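Local coordinates for putative DNA-binding protein (Salmonella choleraesuis, PDB 2HX0), which probably binds DNA and holds a magnesium ion in a three-histidine site within a trimer of PCC-domain subunits, at residues T75-L81 / H93-P99; D58-R62 / G106-C112; L44-A50 / L120-L125. The protein carries 2 engineered substitutions. All coordinates share one frame; numbering follows the deposited sequence.

Contact 1: T75-L81 / H93-P99. With MG (magnesium ion), chain B.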
loop_
_atom_site.group_PDB
_atom_site.type_symbol
_atom_site.label_atom_id
_atom_site.label_comp_id
_atom_site.label_asym_id
_atom_site.label_seq_id
_atom_site.Cartn_x
_atom_site.Cartn_y
_atom_site.Cartn_z
ATOM N N THR A 75 6.709 17.709 11.618
ATOM C CA THR A 75 6.243 16.496 12.267
ATOM C C THR A 75 5.287 15.824 11.296
ATOM O O THR A 75 4.158 16.278 11.115
ATOM C CB THR A 75 5.501 16.831 13.573
ATOM O OG1 THR A 75 6.364 17.590 14.430
ATOM C CG2 THR A 75 5.081 15.564 14.287
ATOM N N PHE A 76 5.742 14.744 10.671
ATOM C CA PHE A 76 4.920 14.038 9.703
ATOM C C PHE A 76 4.751 12.556 9.991
ATOM O O PHE A 76 5.605 11.923 10.613
ATOM C CB PHE A 76 5.520 14.158 8.302
ATOM C CG PHE A 76 5.677 15.567 7.813
ATOM C CD1 PHE A 76 6.843 16.287 8.070
ATOM C CD2 PHE A 76 4.671 16.164 7.058
ATOM C CE1 PHE A 76 7.006 17.588 7.575
ATOM C CE2 PHE A 76 4.819 17.453 6.560
ATOM C CZ PHE A 76 5.993 18.170 6.818
ATOM N N GLU A 77 3.637 12.012 9.522
ATOM C CA GLU A 77 3.371 10.589 9.656
ATOM C C GLU A 77 3.497 10.032 8.252
ATOM O O GLU A 77 3.067 10.671 7.287
ATOM C CB GLU A 77 1.951 10.329 10.161
ATOM C CG GLU A 77 1.708 10.761 11.591
ATOM C CD GLU A 77 2.541 9.976 12.576
ATOM O OE1 GLU A 77 2.340 8.749 12.679
ATOM O OE2 GLU A 77 3.403 10.581 13.249
ATOM N N VAL A 78 4.106 8.861 8.126
ATOM C CA VAL A 78 4.225 8.241 6.816
ATOM C C VAL A 78 2.930 7.474 6.594
ATOM O O VAL A 78 2.616 6.537 7.332
ATOM C CB VAL A 78 5.412 7.271 6.748
ATOM C CG1 VAL A 78 5.373 6.505 5.433
ATOM C CG2 VAL A 78 6.713 8.044 6.864
ATOM N N ILE A 79 2.170 7.880 5.584
ATOM C CA ILE A 79 0.898 7.231 5.294
ATOM C C ILE A 79 1.104 6.085 4.321
ATOM O O ILE A 79 0.486 5.026 4.445
ATOM C CB ILE A 79 -0.111 8.246 4.723
ATOM C CG1 ILE A 79 -0.443 9.289 5.797
ATOM C CG2 ILE A 79 -1.383 7.538 4.268
ATOM C CD1 ILE A 79 -1.656 10.140 5.643
ATOM N N SER A 80 1.981 6.299 3.353
ATOM C CA SER A 80 2.290 5.255 2.395
ATOM C C SER A 80 3.624 5.513 1.726
ATOM O O SER A 80 3.997 6.653 1.452
ATOM C CB SER A 80 1.193 5.137 1.336
ATOM O OG SER A 80 1.113 6.301 0.542
ATOM N N LEU A 81 4.352 4.430 1.499
ATOM C CA LEU A 81 5.640 4.468 0.834
ATOM C C LEU A 81 5.527 3.290 -0.111
ATOM O O LEU A 81 5.484 2.140 0.320
ATOM C CB LEU A 81 6.779 4.245 1.831
ATOM C CG LEU A 81 8.146 4.055 1.171
ATOM C CD1 LEU A 81 8.519 5.308 0.408
ATOM C CD2 LEU A 81 9.185 3.737 2.235
ATOM N N HIS A 93 7.474 6.354 -4.206
ATOM C CA HIS A 93 6.602 7.504 -3.998
ATOM C C HIS A 93 6.206 7.522 -2.532
ATOM O O HIS A 93 6.007 6.473 -1.921
ATOM C CB HIS A 93 5.368 7.419 -4.896
ATOM C CG HIS A 93 5.655 7.737 -6.329
ATOM N ND1 HIS A 93 4.683 7.728 -7.306
ATOM C CD2 HIS A 93 6.806 8.094 -6.948
ATOM C CE1 HIS A 93 5.220 8.068 -8.465
ATOM N NE2 HIS A 93 6.508 8.296 -8.276
ATOM N N LEU A 94 6.094 8.720 -1.972
ATOM C CA LEU A 94 5.777 8.880 -0.561
ATOM C C LEU A 94 4.609 9.816 -0.305
ATOM O O LEU A 94 4.452 10.825 -0.993
ATOM C CB LEU A 94 7.014 9.413 0.167
ATOM C CG LEU A 94 6.900 9.889 1.622
ATOM C CD1 LEU A 94 6.676 8.709 2.555
ATOM C CD2 LEU A 94 8.178 10.625 2.007
ATOM N N ALA A 95 3.793 9.469 0.688
ATOM C CA ALA A 95 2.661 10.296 1.098
ATOM C C ALA A 95 2.789 10.474 2.610
ATOM O O ALA A 95 2.911 9.494 3.348
ATOM C CB ALA A 95 1.336 9.609 0.755
ATOM N N VAL A 96 2.792 11.723 3.067
ATOM C CA VAL A 96 2.901 12.011 4.495
ATOM C C VAL A 96 1.730 12.880 4.945
ATOM O O VAL A 96 1.137 13.595 4.137
ATOM C CB VAL A 96 4.215 12.766 4.837
ATOM C CG1 VAL A 96 5.421 11.881 4.562
ATOM C CG2 VAL A 96 4.301 14.053 4.031
ATOM N N SER A 97 1.389 12.797 6.228
ATOM C CA SER A 97 0.307 13.606 6.788
ATOM C C SER A 97 0.883 14.497 7.882
ATOM O O SER A 97 1.858 14.129 8.542
ATOM C CB SER A 97 -0.802 12.713 7.358
ATOM O OG SER A 97 -0.318 11.880 8.401
ATOM N N ASP A 98 0.291 15.673 8.075
ATOM C CA ASP A 98 0.793 16.594 9.093
ATOM C C ASP A 98 -0.113 16.660 10.329
ATOM O O ASP A 98 -1.110 15.946 10.410
ATOM C CB ASP A 98 1.002 17.991 8.491
ATOM C CG ASP A 98 -0.294 18.676 8.101
ATOM O OD1 ASP A 98 -1.374 18.285 8.591
ATOM O OD2 ASP A 98 -0.217 19.633 7.304
ATOM N N PRO A 99 0.223 17.519 11.310
ATOM C CA PRO A 99 -0.565 17.666 12.543
ATOM C C PRO A 99 -2.045 18.015 12.371
ATOM O O PRO A 99 -2.804 17.982 13.340
ATOM C CB PRO A 99 0.193 18.752 13.306
ATOM C CG PRO A 99 1.608 18.523 12.876
ATOM C CD PRO A 99 1.459 18.319 11.393
HETATM MG MG MG B . 8.076 8.628 -9.777
HETATM O O HOH W 1 3.027 5.857 -1.635
HETATM O O HOH W 2 6.631 8.442 -11.827
#
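The carbonyl oxygen of His93 meets CA of Leu81, and a water accepts from Ser80 OG (2.9 Å) while donating to that same oxygen. The His93 ring is occupied outside the pairing: NE2 binds magnesium at 2.2 Å beside His91 and His107, and ND1 is hydrogen-bonded to the Val78 carbonyl oxygen of the third subunit, which fixes the rotation of the ring. Leu94, its CG anti to the backbone N (chi1 170°), brings CD1 to Val78 CG1 at 3.9 Å, the two side chains crossing at about a right angle. At Ala95 the hairpin of strands 75-86 and 89-97 carries a classic beta bulge, in which two residues, Ile79 and Ser80, stand opposite a single one. Ala95 O takes Ile79 N at 2.9 Å and, more weakly, Ser80 N at 3.3 Å, while Ala95 N returns a bond to Ser80 O. Beyond the bulge the register has shifted by one, and Val96 pairs with Val78, laying CG2 obliquely against Phe76 CD2 (3.7 Å). Ser97 makes a reciprocal backbone pair with Glu77, and its CB is pressed tightly by Ile79 CD1 at 3.2 Å. The Glu77 carboxylate, part of a further magnesium site whose ion is not bound to this chain in the model, forms a salt bridge with Arg115. Past the strand end, Pro99 rests its CD on Thr75 O at 3.4 Å.

Contact 2: D58-R62 / G106-C112. With MG (magnesium ion), chain B.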
loop_
_atom_site.group_PDB
_atom_site.type_symbol
_atom_site.label_atom_id
_atom_site.label_comp_id
_atom_site.label_asym_id
_atom_site.label_seq_id
_atom_site.Cartn_x
_atom_site.Cartn_y
_atom_site.Cartn_z
ATOM N N ASP A 58 12.320 15.275 8.581
ATOM C CA ASP A 58 12.661 15.938 7.332
ATOM C C ASP A 58 12.021 15.138 6.206
ATOM O O ASP A 58 12.011 13.909 6.238
ATOM C CB ASP A 58 14.177 15.981 7.124
ATOM C CG ASP A 58 14.895 16.729 8.226
ATOM O OD1 ASP A 58 14.457 17.849 8.563
ATOM O OD2 ASP A 58 15.897 16.201 8.753
ATOM N N VAL A 59 11.487 15.838 5.215
ATOM C CA VAL A 59 10.853 15.179 4.084
ATOM C C VAL A 59 11.358 15.786 2.781
ATOM O O VAL A 59 11.422 17.008 2.641
ATOM C CB VAL A 59 9.317 15.322 4.144
ATOM C CG1 VAL A 59 8.685 14.602 2.964
ATOM C CG2 VAL A 59 8.793 14.760 5.454
ATOM N N ALA A 60 11.724 14.924 1.840
ATOM C CA ALA A 60 12.226 15.351 0.543
ATOM C C ALA A 60 11.342 14.732 -0.530
ATOM O O ALA A 60 11.311 13.511 -0.693
ATOM C CB ALA A 60 13.673 14.896 0.367
ATOM N N LEU A 61 10.618 15.579 -1.255
ATOM C CA LEU A 61 9.720 15.112 -2.301
ATOM C C LEU A 61 9.875 15.895 -3.591
ATOM O O LEU A 61 10.136 17.095 -3.573
ATOM C CB LEU A 61 8.266 15.242 -1.843
ATOM C CG LEU A 61 7.789 14.362 -0.690
ATOM C CD1 LEU A 61 6.389 14.785 -0.272
ATOM C CD2 LEU A 61 7.807 12.905 -1.129
ATOM N N ARG A 62 9.711 15.206 -4.713
ATOM C CA ARG A 62 9.761 15.854 -6.013
ATOM C C ARG A 62 8.322 15.743 -6.504
ATOM O O ARG A 62 7.841 14.647 -6.789
ATOM C CB ARG A 62 10.706 15.113 -6.961
ATOM C CG ARG A 62 10.952 15.846 -8.270
ATOM C CD ARG A 62 11.895 15.063 -9.172
ATOM N NE ARG A 62 11.283 13.825 -9.642
ATOM C CZ ARG A 62 11.902 12.918 -10.392
ATOM N NH1 ARG A 62 13.162 13.103 -10.764
ATOM N NH2 ARG A 62 11.257 11.824 -10.774
ATOM N N GLY A 106 4.417 12.725 -3.422
ATOM C CA GLY A 106 5.289 12.941 -4.558
ATOM C C GLY A 106 6.327 11.848 -4.697
ATOM O O GLY A 106 6.268 10.825 -4.014
ATOM N N HIS A 107 7.272 12.073 -5.599
ATOM C CA HIS A 107 8.364 11.146 -5.858
ATOM C C HIS A 107 9.334 11.321 -4.689
ATOM O O HIS A 107 9.791 12.435 -4.425
ATOM C CB HIS A 107 9.027 11.534 -7.186
ATOM C CG HIS A 107 10.114 10.606 -7.632
ATOM N ND1 HIS A 107 9.866 9.332 -8.095
ATOM C CD2 HIS A 107 11.452 10.787 -7.727
ATOM C CE1 HIS A 107 11.006 8.768 -8.459
ATOM N NE2 HIS A 107 11.983 9.630 -8.245
HETATM N N MSE A 108 9.636 10.242 -3.974
HETATM C CA MSE A 108 10.538 10.339 -2.837
HETATM C C MSE A 108 11.981 10.570 -3.269
HETATM O O MSE A 108 12.478 9.922 -4.188
HETATM C CB MSE A 108 10.453 9.079 -1.973
HETATM C CG MSE A 108 11.255 9.174 -0.694
HETATM SE SE MSE A 108 10.849 7.726 0.512
HETATM C CE MSE A 108 12.326 6.557 0.104
HETATM N N MSE A 109 12.641 11.507 -2.597
HETATM C CA MSE A 109 14.030 11.844 -2.887
HETATM C C MSE A 109 14.877 11.649 -1.635
HETATM O O MSE A 109 14.349 11.503 -0.536
HETATM C CB MSE A 109 14.141 13.311 -3.317
HETATM C CG MSE A 109 13.357 13.685 -4.558
HETATM SE SE MSE A 109 14.021 12.798 -6.130
HETATM C CE MSE A 109 15.725 13.681 -6.285
ATOM N N PRO A 110 16.209 11.632 -1.789
ATOM C CA PRO A 110 17.060 11.462 -0.610
ATOM C C PRO A 110 16.869 12.669 0.311
ATOM O O PRO A 110 16.744 13.801 -0.159
ATOM C CB PRO A 110 18.464 11.408 -1.204
ATOM C CG PRO A 110 18.236 10.791 -2.544
ATOM C CD PRO A 110 17.000 11.516 -3.028
ATOM N N GLY A 111 16.832 12.431 1.616
ATOM C CA GLY A 111 16.652 13.525 2.550
ATOM C C GLY A 111 15.526 13.341 3.552
ATOM O O GLY A 111 15.318 14.197 4.413
ATOM N N CYS A 112 14.783 12.246 3.444
ATOM C CA CYS A 112 13.698 11.980 4.385
ATOM C C CYS A 112 14.328 11.353 5.622
ATOM O O CYS A 112 15.002 10.329 5.523
ATOM C CB CYS A 112 12.688 11.010 3.773
ATOM S SG CYS A 112 11.835 11.672 2.340
HETATM MG MG MG B . 8.076 8.628 -9.777
HETATM O O HOH W 2 6.631 8.442 -11.827
#
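The metal-bearing end of strand 103-108 pairs here with strand 59-62 in the antiparallel sheet of the PCC domain, and Arg62 and His107 form the hydrogen-bonded pair next to the magnesium site. Their backbones are tied twice: Arg62 N gives a bond of 2.8 Å to His107 O, and His107 N returns one to Arg62 O. Both side chains leave the same face of the sheet and run side by side. His107 has CG anti to its backbone N (chi1 -176°), and Arg62 follows a nearly identical first torsion before bending at chi3, which lays the guanidinium flat on the imidazole with the planes 14° apart. The stack is offset, with NH2 of Arg62 above the ring rim, 3.2 Å from His107 CD2. On the ring, ND1 is taken by magnesium at 2.6 Å, in a site completed by His91, His93 and a water. Arg62 NH2 and His107 NE2 lie 3.4 Å apart, but both are donors and do not bond to each other. Next to this pair, Leu61 and Met108, like Met109 a selenomethionine, form a non-hydrogen-bonded pair, with Met108 reaching helix 31-42.

Further along, Met109 N bonds to Ala60 O at 3.1 Å, from above the carbonyl plane. Gly111 has backbone angles suited to glycine, and its CA lies 3.9 Å from Ala60 CB. Cys112 then turns its sulfur back to the strand, where SG accepts the Ala60 N-H, with Ala60 N 3.3 Å from SG, in a nearly straight bond, 171° at the hydrogen.

Contact 3: L44-A50 / L120-L125. Engineered in segment 44-50: Arg45 (natural residue His).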
loop_
_atom_site.group_PDB
_atom_site.type_symbol
_atom_site.label_atom_id
_atom_site.label_comp_id
_atom_site.label_asym_id
_atom_site.label_seq_id
_atom_site.Cartn_x
_atom_site.Cartn_y
_atom_site.Cartn_z
ATOM N N LEU A 44 19.385 -7.743 -2.928
ATOM C CA LEU A 44 18.048 -7.831 -3.505
ATOM C C LEU A 44 18.078 -7.364 -4.960
ATOM O O LEU A 44 18.609 -6.295 -5.266
ATOM C CB LEU A 44 17.073 -6.980 -2.687
ATOM C CG LEU A 44 17.008 -7.325 -1.192
ATOM C CD1 LEU A 44 15.931 -6.478 -0.517
ATOM C CD2 LEU A 44 16.722 -8.812 -1.011
ATOM N N ARG A 45 17.492 -8.162 -5.850
ATOM C CA ARG A 45 17.480 -7.843 -7.275
ATOM C C ARG A 45 16.113 -7.482 -7.852
ATOM O O ARG A 45 16.029 -7.008 -8.980
ATOM C CB ARG A 45 18.048 -9.012 -8.093
ATOM C CG ARG A 45 19.448 -9.471 -7.697
ATOM C CD ARG A 45 20.470 -8.357 -7.806
ATOM N NE ARG A 45 20.602 -7.834 -9.163
ATOM C CZ ARG A 45 21.137 -8.501 -10.181
ATOM N NH1 ARG A 45 21.207 -7.932 -11.378
ATOM N NH2 ARG A 45 21.604 -9.731 -10.008
ATOM N N ALA A 46 15.046 -7.707 -7.095
ATOM C CA ALA A 46 13.699 -7.395 -7.578
ATOM C C ALA A 46 12.773 -7.243 -6.380
ATOM O O ALA A 46 11.973 -8.128 -6.082
ATOM C CB ALA A 46 13.203 -8.509 -8.482
ATOM N N ALA A 47 12.868 -6.102 -5.709
ATOM C CA ALA A 47 12.083 -5.874 -4.512
ATOM C C ALA A 47 11.059 -4.760 -4.635
ATOM O O ALA A 47 11.079 -3.979 -5.583
ATOM C CB ALA A 47 13.029 -5.588 -3.334
ATOM N N TRP A 48 10.148 -4.708 -3.670
ATOM C CA TRP A 48 9.127 -3.668 -3.640
ATOM C C TRP A 48 8.716 -3.471 -2.190
ATOM O O TRP A 48 8.936 -4.347 -1.353
ATOM C CB TRP A 48 7.922 -4.070 -4.517
ATOM C CG TRP A 48 6.826 -4.871 -3.849
ATOM C CD1 TRP A 48 5.659 -4.390 -3.325
ATOM C CD2 TRP A 48 6.780 -6.294 -3.687
ATOM N NE1 TRP A 48 4.888 -5.424 -2.851
ATOM C CE2 TRP A 48 5.553 -6.605 -3.061
ATOM C CE3 TRP A 48 7.658 -7.336 -4.012
ATOM C CZ2 TRP A 48 5.178 -7.918 -2.755
ATOM C CZ3 TRP A 48 7.288 -8.642 -3.707
ATOM C CH2 TRP A 48 6.055 -8.921 -3.083
ATOM N N ILE A 49 8.157 -2.308 -1.881
ATOM C CA ILE A 49 7.721 -2.041 -0.516
ATOM C C ILE A 49 6.334 -2.648 -0.357
ATOM O O ILE A 49 5.370 -2.181 -0.965
ATOM C CB ILE A 49 7.632 -0.533 -0.233
ATOM C CG1 ILE A 49 8.936 0.158 -0.644
ATOM C CG2 ILE A 49 7.355 -0.315 1.249
ATOM C CD1 ILE A 49 10.245 -0.295 0.063
ATOM N N ALA A 50 6.242 -3.699 0.454
ATOM C CA ALA A 50 4.971 -4.383 0.669
ATOM C C ALA A 50 4.156 -3.786 1.809
ATOM O O ALA A 50 2.952 -4.010 1.898
ATOM C CB ALA A 50 5.216 -5.875 0.924
ATOM N N LEU A 120 9.030 -1.372 8.095
ATOM C CA LEU A 120 8.914 -1.789 6.710
ATOM C C LEU A 120 8.848 -3.286 6.497
ATOM O O LEU A 120 9.494 -4.054 7.202
ATOM C CB LEU A 120 10.125 -1.286 5.917
ATOM C CG LEU A 120 10.379 0.203 5.710
ATOM C CD1 LEU A 120 11.875 0.469 5.732
ATOM C CD2 LEU A 120 9.771 0.637 4.385
ATOM N N VAL A 121 8.047 -3.692 5.518
ATOM C CA VAL A 121 7.992 -5.087 5.114
ATOM C C VAL A 121 8.363 -4.988 3.640
ATOM O O VAL A 121 7.650 -4.363 2.850
ATOM C CB VAL A 121 6.602 -5.714 5.255
ATOM C CG1 VAL A 121 6.626 -7.129 4.669
ATOM C CG2 VAL A 121 6.219 -5.782 6.712
ATOM N N ILE A 122 9.504 -5.563 3.285
ATOM C CA ILE A 122 9.981 -5.515 1.913
ATOM C C ILE A 122 9.897 -6.882 1.253
ATOM O O ILE A 122 10.336 -7.877 1.818
ATOM C CB ILE A 122 11.442 -5.020 1.872
ATOM C CG1 ILE A 122 11.511 -3.590 2.427
ATOM C CG2 ILE A 122 11.983 -5.093 0.445
ATOM C CD1 ILE A 122 11.231 -3.427 3.883
ATOM N N GLY A 123 9.316 -6.923 0.059
ATOM C CA GLY A 123 9.213 -8.178 -0.663
ATOM C C GLY A 123 10.302 -8.270 -1.714
ATOM O O GLY A 123 10.690 -7.260 -2.296
ATOM N N GLU A 124 10.815 -9.478 -1.930
ATOM C CA GLU A 124 11.847 -9.739 -2.936
ATOM C C GLU A 124 11.310 -10.877 -3.803
ATOM O O GLU A 124 10.755 -11.847 -3.286
ATOM C CB GLU A 124 13.164 -10.164 -2.271
ATOM C CG GLU A 124 14.157 -10.879 -3.206
ATOM C CD GLU A 124 14.889 -9.950 -4.170
ATOM O OE1 GLU A 124 14.426 -8.815 -4.396
ATOM O OE2 GLU A 124 15.934 -10.365 -4.715
ATOM N N LEU A 125 11.466 -10.750 -5.117
ATOM C CA LEU A 125 10.985 -11.768 -6.054
ATOM C C LEU A 125 12.201 -12.528 -6.588
ATOM O O LEU A 125 12.808 -12.127 -7.579
ATOM C CB LEU A 125 10.228 -11.080 -7.194
ATOM C CG LEU A 125 9.076 -10.196 -6.699
ATOM C CD1 LEU A 125 8.641 -9.229 -7.792
ATOM C CD2 LEU A 125 7.925 -11.078 -6.249
#
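Two successive backbone N-H groups grip the carboxylate of Glu124. Arg45 N donates to OE2 at 2.9 Å and Ala46 N to OE1 at 3.0 Å, each arriving on the syn side and somewhat out of the carboxylate plane. The side chain gets there by extending first, with CG anti to the backbone N (chi1 162°), and then bending at chi2 to fold back over the turn that leads into strand 47-56. OE2 is also in a salt bridge with Arg148, so the buried charge is met by both main-chain donors and a guanidinium, which would probably keep it ionised. Leu44 crosses over the same group, its CD2 lying 3.8 Å from Glu124 CD. Arg45, an engineered residue, joins in through its backbone N, while its side chain takes little part in the contact.

From here strands 47-56 and 113-124 run antiparallel, neighbours in the main sheet of the PCC domain. Ala47 faces Glu124 and Ile49 faces Ile122 as non-hydrogen-bonded pairs, and between them Trp48 and Gly123 exchange backbone bonds, Trp48 N reaching Gly123 O at 2.9 Å. The indole lies across Gly123: the CA of that glycine sits over one face of the six-membered ring, 3.9 Å from its centroid, a CH-pi contact that the lack of a side chain allows. Leu125 CD2 lies 3.6 Å from Trp48 CZ3, the two side chains crossing at about a right angle. The Trp48 NE1 donates to Ala50 O of the third subunit, carrying the pair into the trimer interface. At the far end Ala50 N bonds to Val121 O.

All three contacts belong to the one antiparallel beta-sheet of the PCC domain. Contacts 1 and 2 adjoin, their centres 11 Å apart: strands 89-97 and 103-108 are neighbours, and Leu94 N probably bonds to Gly106 O; His93 of the one and His107 of the other bind the same magnesium ion, along with one water. Contact 3 lies about 20 Å from either centre; Leu81 touches Ile49 and Leu120, linking it to contact 1, whereas contacts 2 and 3, on opposite sides of the chain's centre, come no nearer than about 7 Å between nearest atoms. Along the sequence, contact 3 spans contact 2, which spans contact 1. Contacts 1 and 3 reach neighbouring subunits, so one sheet serves metal binding and trimer assembly together.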